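AlyGC (Glaciecola chathamensis, PDB 5GKD) probably cleaves alginate by beta-elimination, as a calcium-binding polysaccharide lyase of family 6 from a marine bacterium. Local coordinates at residues Gly142-Met150 and Arg174-Leu185; Asn228-Leu237 and Val251-Gly262. One frame throughout, in Å; residues are numbered along the deposited sequence.

Interaction 1 (Gly142-Met150 and Arg174-Leu185); sequences GKRNKGVTM and RPILGSNGGETL. With CA (calcium ion), chain E; PO4 (phosphate ion), chain H.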
loop_
_atom_site.group_PDB
_atom_site.type_symbol
_atom_site.label_atom_id
_atom_site.label_comp_id
_atom_site.label_asym_id
_atom_site.label_seq_id
_atom_site.Cartn_x
_atom_site.Cartn_y
_atom_site.Cartn_z
ATOM N N GLY A 142 8.515 18.685 -14.011
ATOM C CA GLY A 142 8.557 17.377 -13.398
ATOM C C GLY A 142 7.656 17.124 -12.208
ATOM O O GLY A 142 7.981 16.258 -11.401
ATOM N N LYS A 143 6.543 17.826 -12.055
ATOM C CA LYS A 143 5.647 17.496 -10.947
ATOM C C LYS A 143 4.944 16.176 -11.230
ATOM O O LYS A 143 4.253 16.044 -12.242
ATOM C CB LYS A 143 4.630 18.604 -10.704
ATOM C CG LYS A 143 3.765 18.366 -9.471
ATOM C CD LYS A 143 2.945 19.611 -9.128
ATOM C CE LYS A 143 2.391 19.568 -7.684
ATOM N NZ LYS A 143 1.387 18.487 -7.403
ATOM N N ARG A 144 5.121 15.190 -10.344
ATOM C CA ARG A 144 4.622 13.847 -10.607
ATOM C C ARG A 144 3.373 13.498 -9.816
ATOM O O ARG A 144 2.741 12.480 -10.109
ATOM C CB ARG A 144 5.685 12.781 -10.306
ATOM C CG ARG A 144 7.114 13.215 -10.344
ATOM C CD ARG A 144 7.674 13.506 -11.730
ATOM N NE ARG A 144 7.938 12.345 -12.536
ATOM C CZ ARG A 144 8.954 12.225 -13.385
ATOM N NH1 ARG A 144 9.865 13.179 -13.533
ATOM N NH2 ARG A 144 9.054 11.121 -14.077
ATOM N N ASN A 145 3.004 14.301 -8.837
ATOM C CA ASN A 145 1.970 13.931 -7.892
ATOM C C ASN A 145 0.723 14.764 -8.124
ATOM O O ASN A 145 0.740 15.782 -8.810
ATOM C CB ASN A 145 2.464 14.122 -6.460
ATOM C CG ASN A 145 2.678 15.563 -6.121
ATOM O OD1 ASN A 145 3.320 16.296 -6.878
ATOM N ND2 ASN A 145 2.126 15.997 -4.980
ATOM N N LYS A 146 -0.364 14.314 -7.522
ATOM C CA LYS A 146 -1.632 15.009 -7.624
ATOM C C LYS A 146 -1.535 16.450 -7.114
ATOM O O LYS A 146 -0.814 16.766 -6.163
ATOM C CB LYS A 146 -2.695 14.234 -6.852
ATOM C CG LYS A 146 -4.048 14.917 -6.813
ATOM C CD LYS A 146 -5.187 13.945 -6.823
ATOM C CE LYS A 146 -6.524 14.662 -6.846
ATOM N NZ LYS A 146 -7.612 13.730 -7.260
ATOM N N GLY A 147 -2.284 17.331 -7.757
ATOM C CA GLY A 147 -2.259 18.722 -7.346
ATOM C C GLY A 147 -1.770 19.541 -8.522
ATOM O O GLY A 147 -0.791 19.209 -9.192
ATOM N N VAL A 148 -2.484 20.639 -8.776
ATOM C CA VAL A 148 -2.106 21.555 -9.839
ATOM C C VAL A 148 -0.676 22.048 -9.596
ATOM O O VAL A 148 -0.204 22.121 -8.453
ATOM C CB VAL A 148 -3.129 22.706 -9.905
ATOM C CG1 VAL A 148 -3.061 23.553 -8.669
ATOM C CG2 VAL A 148 -2.935 23.572 -11.177
ATOM N N THR A 149 0.054 22.300 -10.681
ATOM C CA THR A 149 1.396 22.850 -10.515
ATOM C C THR A 149 1.322 24.272 -9.971
ATOM O O THR A 149 2.013 24.622 -9.009
ATOM C CB THR A 149 2.164 22.800 -11.838
ATOM O OG1 THR A 149 2.168 21.454 -12.330
ATOM C CG2 THR A 149 3.621 23.263 -11.663
ATOM N N MET A 150 0.444 25.085 -10.533
ATOM C CA MET A 150 0.319 26.479 -10.135
ATOM C C MET A 150 -1.139 26.890 -10.146
ATOM O O MET A 150 -1.863 26.580 -11.093
ATOM C CB MET A 150 1.091 27.401 -11.062
ATOM C CG MET A 150 0.902 28.863 -10.725
ATOM S SD MET A 150 1.987 29.895 -11.695
ATOM C CE MET A 150 1.750 31.469 -10.873
ATOM N N ARG A 174 5.320 17.675 -17.756
ATOM C CA ARG A 174 4.620 17.124 -16.607
ATOM C C ARG A 174 4.018 15.804 -17.056
ATOM O O ARG A 174 3.164 15.800 -17.950
ATOM C CB ARG A 174 3.517 18.034 -16.071
ATOM C CG ARG A 174 2.709 17.299 -15.017
ATOM C CD ARG A 174 1.818 18.158 -14.172
ATOM N NE ARG A 174 1.195 17.311 -13.162
ATOM C CZ ARG A 174 0.566 17.745 -12.082
ATOM N NH1 ARG A 174 0.453 19.043 -11.845
ATOM N NH2 ARG A 174 0.056 16.863 -11.231
ATOM N N PRO A 175 4.416 14.682 -16.482
ATOM C CA PRO A 175 3.922 13.396 -16.975
ATOM C C PRO A 175 2.471 13.182 -16.572
ATOM O O PRO A 175 1.901 13.898 -15.746
ATOM C CB PRO A 175 4.860 12.368 -16.331
ATOM C CG PRO A 175 5.351 13.060 -15.070
ATOM C CD PRO A 175 5.367 14.543 -15.371
ATOM N N ILE A 176 1.865 12.188 -17.223
ATOM C CA ILE A 176 0.493 11.803 -16.932
ATOM C C ILE A 176 0.352 11.478 -15.452
ATOM O O ILE A 176 1.178 10.769 -14.867
ATOM C CB ILE A 176 0.098 10.603 -17.806
ATOM C CG1 ILE A 176 0.132 10.987 -19.290
ATOM C CG2 ILE A 176 -1.261 10.053 -17.397
ATOM C CD1 ILE A 176 0.131 9.786 -20.239
ATOM N N LEU A 177 -0.703 11.998 -14.835
ATOM C CA LEU A 177 -0.947 11.732 -13.425
ATOM C C LEU A 177 -1.616 10.381 -13.233
ATOM O O LEU A 177 -1.229 9.606 -12.354
ATOM C CB LEU A 177 -1.826 12.833 -12.838
ATOM C CG LEU A 177 -1.879 13.144 -11.342
ATOM C CD1 LEU A 177 -3.287 13.542 -10.908
ATOM C CD2 LEU A 177 -1.290 12.101 -10.442
ATOM N N GLY A 178 -2.634 10.096 -14.029
ATOM C CA GLY A 178 -3.433 8.910 -13.830
ATOM C C GLY A 178 -4.726 9.136 -13.085
ATOM O O GLY A 178 -5.308 8.168 -12.583
ATOM N N SER A 179 -5.185 10.372 -12.997
ATOM C CA SER A 179 -6.469 10.737 -12.413
ATOM C C SER A 179 -6.686 12.214 -12.687
ATOM O O SER A 179 -5.840 12.884 -13.288
ATOM C CB SER A 179 -6.529 10.461 -10.912
ATOM O OG SER A 179 -6.032 11.551 -10.171
ATOM N N ASN A 180 -7.819 12.724 -12.226
ATOM C CA ASN A 180 -8.017 14.161 -12.188
ATOM C C ASN A 180 -7.023 14.811 -11.223
ATOM O O ASN A 180 -6.457 14.169 -10.342
ATOM C CB ASN A 180 -9.452 14.495 -11.784
ATOM C CG ASN A 180 -9.873 15.901 -12.215
ATOM O OD1 ASN A 180 -10.891 16.419 -11.766
ATOM N ND2 ASN A 180 -9.103 16.505 -13.090
ATOM N N GLY A 181 -6.783 16.099 -11.427
ATOM C CA GLY A 181 -5.913 16.869 -10.564
ATOM C C GLY A 181 -4.495 17.064 -11.045
ATOM O O GLY A 181 -3.616 17.305 -10.215
ATOM N N GLY A 182 -4.242 16.983 -12.349
ATOM C CA GLY A 182 -2.893 17.155 -12.863
ATOM C C GLY A 182 -2.684 18.411 -13.682
ATOM O O GLY A 182 -1.855 18.433 -14.593
ATOM N N GLU A 183 -3.442 19.460 -13.371
ATOM C CA GLU A 183 -3.407 20.686 -14.159
ATOM C C GLU A 183 -2.065 21.394 -14.002
ATOM O O GLU A 183 -1.401 21.293 -12.972
ATOM C CB GLU A 183 -4.537 21.629 -13.733
ATOM C CG GLU A 183 -5.937 21.067 -13.866
ATOM C CD GLU A 183 -6.434 20.388 -12.596
ATOM O OE1 GLU A 183 -5.608 20.083 -11.728
ATOM O OE2 GLU A 183 -7.655 20.181 -12.460
ATOM N N THR A 184 -1.662 22.104 -15.047
ATOM C CA THR A 184 -0.481 22.942 -14.939
ATOM C C THR A 184 -0.818 24.293 -14.317
ATOM O O THR A 184 -0.092 24.761 -13.442
ATOM C CB THR A 184 0.174 23.104 -16.314
ATOM O OG1 THR A 184 0.726 21.844 -16.720
ATOM C CG2 THR A 184 1.297 24.134 -16.272
ATOM N N LEU A 185 -1.934 24.906 -14.716
ATOM C CA LEU A 185 -2.345 26.220 -14.229
ATOM C C LEU A 185 -3.849 26.198 -13.985
ATOM O O LEU A 185 -4.618 25.880 -14.891
ATOM C CB LEU A 185 -1.980 27.313 -15.249
ATOM C CG LEU A 185 -1.782 28.802 -14.902
ATOM C CD1 LEU A 185 -2.231 29.703 -16.038
ATOM C CD2 LEU A 185 -2.428 29.227 -13.633
HETATM CA CA CA E . -9.065 18.772 -14.101
HETATM P P PO4 H . -12.204 19.954 -12.901
HETATM O O1 PO4 H . -11.764 21.177 -13.661
HETATM O O2 PO4 H . -10.981 19.188 -12.584
HETATM O O3 PO4 H . -13.190 19.125 -13.768
HETATM O O4 PO4 H . -12.738 20.449 -11.577
HETATM O O HOH W 1 1.835 14.586 -13.074
HETATM O O HOH W 2 3.129 11.132 -12.788
HETATM O O HOH W 3 -7.679 11.242 -7.437
HETATM O O HOH W 4 3.037 21.284 -14.956
HETATM O O HOH W 5 -10.845 17.650 -15.436
#
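A chi1 of 172° sends the extended Arg174 side chain away from its own backbone N and alongside Lys143, whose chain turns at chi4 (-65°); both cationic ends thereby reach the carbonyl of Gly147. The two segments are loops on successive coils of a parallel beta-helix, the fold of the pectate-lyase-like clan. Arg174 grips Gly147 O end-on with two nitrogens, NH1 at 2.9 Å and NH2 at 3.2 Å; these two in-plane bonds set the guanidinium's orientation. Lys143 NZ bonds the same oxygen from above the carbonyl plane, so three N-H donors converge on one buried acceptor; the partial negative charge there, and the salt bridge of Lys143 to Asp123, would offset the nearness of two cations. NH1 also donates to Thr149 OG1, tilted from the plane, while Lys143 CG and Gly182 O lie over opposite guanidinium faces near the rim. Backbone bonds continue the pairing: Gly147 N to Gly181 O (2.8 Å), Thr149 N to Glu183 O (2.9 Å) and Met150 N to Thr184 O. Val148 CG2 packs on Glu183 CB at 3.6 Å, crossing it at about a right angle, and beyond that contact the carboxylate binds calcium through Glu183 OE2 at 2.6 Å.

Interaction 2 (Asn228-Leu237 and Val251-Gly262); sequences NVFFESRGTL and VFFGNGVDHTGG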
loop_
_atom_site.group_PDB
_atom_site.type_symbol
_atom_site.label_atom_id
_atom_site.label_comp_id
_atom_site.label_asym_id
_atom_site.label_seq_id
_atom_site.Cartn_x
_atom_site.Cartn_y
_atom_site.Cartn_z
ATOM N N ASN A 228 0.230 32.515 -25.414
ATOM C CA ASN A 228 0.949 31.370 -24.890
ATOM C C ASN A 228 1.148 30.322 -25.977
ATOM O O ASN A 228 0.380 30.247 -26.933
ATOM C CB ASN A 228 0.193 30.758 -23.711
ATOM C CG ASN A 228 -0.104 31.771 -22.642
ATOM O OD1 ASN A 228 0.766 32.108 -21.827
ATOM N ND2 ASN A 228 -1.329 32.290 -22.646
ATOM N N VAL A 229 2.171 29.495 -25.805
ATOM C CA VAL A 229 2.479 28.419 -26.736
ATOM C C VAL A 229 2.331 27.089 -26.013
ATOM O O VAL A 229 2.832 26.923 -24.896
ATOM C CB VAL A 229 3.886 28.573 -27.341
ATOM C CG1 VAL A 229 4.241 27.340 -28.154
ATOM C CG2 VAL A 229 3.934 29.808 -28.210
ATOM N N PHE A 230 1.619 26.157 -26.639
ATOM C CA PHE A 230 1.404 24.822 -26.104
ATOM C C PHE A 230 2.037 23.811 -27.054
ATOM O O PHE A 230 1.498 23.543 -28.128
ATOM C CB PHE A 230 -0.086 24.556 -25.935
ATOM C CG PHE A 230 -0.777 25.549 -25.056
ATOM C CD1 PHE A 230 -1.224 26.754 -25.566
ATOM C CD2 PHE A 230 -1.003 25.263 -23.714
ATOM C CE1 PHE A 230 -1.881 27.665 -24.751
ATOM C CE2 PHE A 230 -1.634 26.161 -22.907
ATOM C CZ PHE A 230 -2.080 27.366 -23.425
ATOM N N PHE A 231 3.151 23.218 -26.653
ATOM C CA PHE A 231 3.925 22.350 -27.533
ATOM C C PHE A 231 3.731 20.909 -27.097
ATOM O O PHE A 231 4.165 20.526 -26.009
ATOM C CB PHE A 231 5.402 22.720 -27.510
ATOM C CG PHE A 231 6.264 21.851 -28.404
ATOM C CD1 PHE A 231 6.836 20.686 -27.926
ATOM C CD2 PHE A 231 6.501 22.215 -29.722
ATOM C CE1 PHE A 231 7.627 19.905 -28.741
ATOM C CE2 PHE A 231 7.302 21.455 -30.534
ATOM C CZ PHE A 231 7.861 20.294 -30.049
ATOM N N GLU A 232 3.077 20.130 -27.953
ATOM C CA GLU A 232 2.908 18.693 -27.771
ATOM C C GLU A 232 2.322 18.362 -26.405
ATOM O O GLU A 232 2.681 17.370 -25.780
ATOM C CB GLU A 232 4.229 17.954 -27.998
ATOM C CG GLU A 232 4.707 18.025 -29.438
ATOM C CD GLU A 232 5.985 17.215 -29.713
ATOM O OE1 GLU A 232 6.517 16.546 -28.794
ATOM O OE2 GLU A 232 6.458 17.259 -30.863
ATOM N N SER A 233 1.391 19.185 -25.946
ATOM C CA SER A 233 0.819 19.013 -24.624
ATOM C C SER A 233 -0.470 18.218 -24.731
ATOM O O SER A 233 -1.383 18.579 -25.489
ATOM C CB SER A 233 0.570 20.356 -23.933
ATOM O OG SER A 233 1.789 20.970 -23.552
ATOM N N ARG A 234 -0.529 17.156 -23.932
ATOM C CA ARG A 234 -1.575 16.142 -23.953
ATOM C C ARG A 234 -2.786 16.602 -23.145
ATOM O O ARG A 234 -3.163 16.012 -22.134
ATOM C CB ARG A 234 -0.991 14.854 -23.394
ATOM C CG ARG A 234 -1.555 13.576 -23.889
ATOM C CD ARG A 234 -0.760 12.445 -23.262
ATOM N NE ARG A 234 -1.288 11.121 -23.559
ATOM C CZ ARG A 234 -2.227 10.513 -22.851
ATOM N NH1 ARG A 234 -2.789 11.116 -21.808
ATOM N NH2 ARG A 234 -2.610 9.302 -23.186
ATOM N N GLY A 235 -3.383 17.691 -23.604
ATOM C CA GLY A 235 -4.467 18.306 -22.863
ATOM C C GLY A 235 -4.953 19.537 -23.588
ATOM O O GLY A 235 -4.688 19.713 -24.781
ATOM N N THR A 236 -5.643 20.404 -22.844
ATOM C CA THR A 236 -6.395 21.511 -23.403
ATOM C C THR A 236 -6.227 22.758 -22.545
ATOM O O THR A 236 -5.785 22.701 -21.395
ATOM C CB THR A 236 -7.899 21.199 -23.493
ATOM O OG1 THR A 236 -8.466 21.144 -22.173
ATOM C CG2 THR A 236 -8.144 19.869 -24.182
ATOM N N LEU A 237 -6.599 23.891 -23.133
ATOM C CA LEU A 237 -6.931 25.108 -22.406
ATOM C C LEU A 237 -8.437 25.096 -22.188
ATOM O O LEU A 237 -9.198 25.337 -23.123
ATOM C CB LEU A 237 -6.495 26.331 -23.203
ATOM C CG LEU A 237 -6.507 27.728 -22.592
ATOM C CD1 LEU A 237 -5.857 28.727 -23.566
ATOM C CD2 LEU A 237 -7.881 28.189 -22.188
ATOM N N VAL A 251 -1.043 29.716 -29.368
ATOM C CA VAL A 251 -0.524 28.845 -30.412
ATOM C C VAL A 251 -0.361 27.430 -29.857
ATOM O O VAL A 251 0.316 27.231 -28.845
ATOM C CB VAL A 251 0.820 29.370 -30.955
ATOM C CG1 VAL A 251 1.440 28.361 -31.909
ATOM C CG2 VAL A 251 0.641 30.715 -31.639
ATOM N N PHE A 252 -0.939 26.448 -30.548
ATOM C CA PHE A 252 -0.919 25.044 -30.149
ATOM C C PHE A 252 -0.229 24.230 -31.239
ATOM O O PHE A 252 -0.779 24.063 -32.338
ATOM C CB PHE A 252 -2.333 24.504 -29.941
ATOM C CG PHE A 252 -3.108 25.167 -28.846
ATOM C CD1 PHE A 252 -3.639 26.431 -29.012
ATOM C CD2 PHE A 252 -3.369 24.487 -27.674
ATOM C CE1 PHE A 252 -4.382 27.016 -28.002
ATOM C CE2 PHE A 252 -4.100 25.057 -26.660
ATOM C CZ PHE A 252 -4.604 26.323 -26.815
ATOM N N PHE A 253 0.957 23.717 -30.948
ATOM C CA PHE A 253 1.682 22.846 -31.881
ATOM C C PHE A 253 1.534 21.419 -31.385
ATOM O O PHE A 253 2.312 20.956 -30.552
ATOM C CB PHE A 253 3.157 23.220 -31.985
ATOM C CG PHE A 253 3.406 24.528 -32.673
ATOM C CD1 PHE A 253 2.905 24.762 -33.938
ATOM C CD2 PHE A 253 4.152 25.504 -32.065
ATOM C CE1 PHE A 253 3.135 25.967 -34.564
ATOM C CE2 PHE A 253 4.398 26.701 -32.698
ATOM C CZ PHE A 253 3.891 26.931 -33.945
ATOM N N GLY A 254 0.523 20.719 -31.902
ATOM C CA GLY A 254 0.316 19.333 -31.508
ATOM C C GLY A 254 1.305 18.367 -32.128
ATOM O O GLY A 254 1.638 17.348 -31.521
ATOM N N ASN A 255 1.775 18.657 -33.340
ATOM C CA ASN A 255 2.701 17.778 -34.070
ATOM C C ASN A 255 2.155 16.368 -34.262
ATOM O O ASN A 255 2.921 15.428 -34.416
ATOM C CB ASN A 255 4.069 17.690 -33.383
ATOM C CG ASN A 255 4.899 18.923 -33.586
ATOM O OD1 ASN A 255 4.611 19.736 -34.454
ATOM N ND2 ASN A 255 5.951 19.068 -32.788
ATOM N N GLY A 256 0.838 16.190 -34.249
ATOM C CA GLY A 256 0.290 14.855 -34.405
ATOM C C GLY A 256 0.463 13.916 -33.225
ATOM O O GLY A 256 0.137 12.735 -33.343
ATOM N N VAL A 257 0.944 14.400 -32.084
ATOM C CA VAL A 257 1.082 13.548 -30.902
ATOM C C VAL A 257 -0.294 13.191 -30.345
ATOM O O VAL A 257 -1.245 13.986 -30.407
ATOM C CB VAL A 257 1.963 14.253 -29.850
ATOM C CG1 VAL A 257 1.943 13.516 -28.515
ATOM C CG2 VAL A 257 3.390 14.371 -30.365
ATOM N N ASP A 258 -0.399 11.975 -29.804
ATOM C CA ASP A 258 -1.669 11.418 -29.353
ATOM C C ASP A 258 -2.295 12.282 -28.270
ATOM O O ASP A 258 -1.619 12.738 -27.352
ATOM C CB ASP A 258 -1.462 9.986 -28.811
ATOM C CG ASP A 258 -2.750 9.147 -28.832
ATOM O OD1 ASP A 258 -3.580 9.385 -29.742
ATOM O OD2 ASP A 258 -2.946 8.242 -27.963
ATOM N N HIS A 259 -3.600 12.498 -28.378
ATOM C CA HIS A 259 -4.375 13.176 -27.344
ATOM C C HIS A 259 -3.936 14.630 -27.098
ATOM O O HIS A 259 -4.053 15.135 -25.983
ATOM C CB HIS A 259 -4.337 12.377 -26.035
ATOM C CG HIS A 259 -5.173 11.137 -26.060
ATOM N ND1 HIS A 259 -6.536 11.162 -26.257
ATOM C CD2 HIS A 259 -4.841 9.836 -25.910
ATOM C CE1 HIS A 259 -7.009 9.931 -26.227
ATOM N NE2 HIS A 259 -6.001 9.106 -26.016
ATOM N N THR A 260 -3.451 15.339 -28.112
ATOM C CA THR A 260 -3.199 16.775 -27.992
ATOM C C THR A 260 -4.466 17.591 -28.299
ATOM O O THR A 260 -5.075 17.420 -29.359
ATOM C CB THR A 260 -2.067 17.198 -28.937
ATOM O OG1 THR A 260 -2.276 16.634 -30.235
ATOM C CG2 THR A 260 -0.724 16.764 -28.421
ATOM N N GLY A 261 -4.871 18.463 -27.372
ATOM C CA GLY A 261 -5.949 19.459 -27.608
ATOM C C GLY A 261 -5.359 20.873 -27.769
ATOM O O GLY A 261 -4.160 21.005 -27.769
ATOM N N GLY A 262 -6.111 21.954 -27.893
ATOM C CA GLY A 262 -7.518 22.068 -27.750
ATOM C C GLY A 262 -7.833 23.346 -26.977
ATOM O O GLY A 262 -7.183 23.650 -25.980
HETATM O O HOH W 6 0.405 11.103 -26.062
#
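Two neighbouring coils of the parallel beta-helix stack here, strand 229-231 on strand 251-253, followed by the turns that lead into the next face. The strand axes run nearly parallel and approach to 4.7 Å, and the register pairs Val229 with Val251, Phe230 with Phe252 and Phe231 with Phe253. The backbone ladder alternates in direction: Val251 N donates to Asn228 O, Phe230 N to Val251 O (2.8 Å), Phe253 N to Phe230 O and Glu232 N to Phe253 O.

Phe230 and Phe252 point the same way and form an offset stack, centroids 4.4 Å apart and planes at 10°. Their similar first torsions set both CG atoms anti to the carbonyl carbon and keep the rings aligned; Phe230 CD1 lies over the Phe252 ring, 3.5 Å from CE2 of Phe252, while Leu237 CB meets the Phe252 edge. On the sheet face of Val229, Val251, Phe231 and Phe253, Val229 CG2 meets Val251 CB.

Past the strands, Asn255 ND2 donates to Glu232 OE2 at 2.7 Å, almost straight (178°), in the amide plane and on the anti lone pair of the carboxylate. Arg234 runs alongside His259, with NH2 of Arg234 3.6 Å from CD2 of His259. Arg234 NH2 forms a salt bridge with Glu605, and a hydrogen bond between NE2 of His259 and NE2 of His637 likewise ties the turns to the C-terminal part of the chain. Gly261 N to Gly235 O and Leu237 N to Gly262 O (2.9 Å) resume the pairing after the turns; the two bonds flank the cis peptide between Gly261 and Gly262.

Backbone bonds thus hold both parts of the contact, ring stacking adding to the strands and the polar Glu232-Asn255 pair to the turns.

In the fold
Interactions 1 and 2 follow one another along the chain and up the same beta-helix, their centres about 16 Å apart. They touch where Ile176 CD1 packs against Arg234 NH1 at 3.6 Å, joining the 174-185 loop to the 228-237 turn. Interaction 1 supplies Asn180 and Glu183 to the calcium site, with Glu212 and Glu214 as the other protein residues, and a phosphate oxygen and a water also bound. Its Asn180 side chain is about 5 Å from the carbonate, so interaction 1 lines the calcium and anion pocket, possibly where substrate binds. Interaction 2, its Thr236 side chain about 8 Å from the metal, adjoins that pocket through strand 236-241, which carries Arg240, a carbonate and phosphate partner.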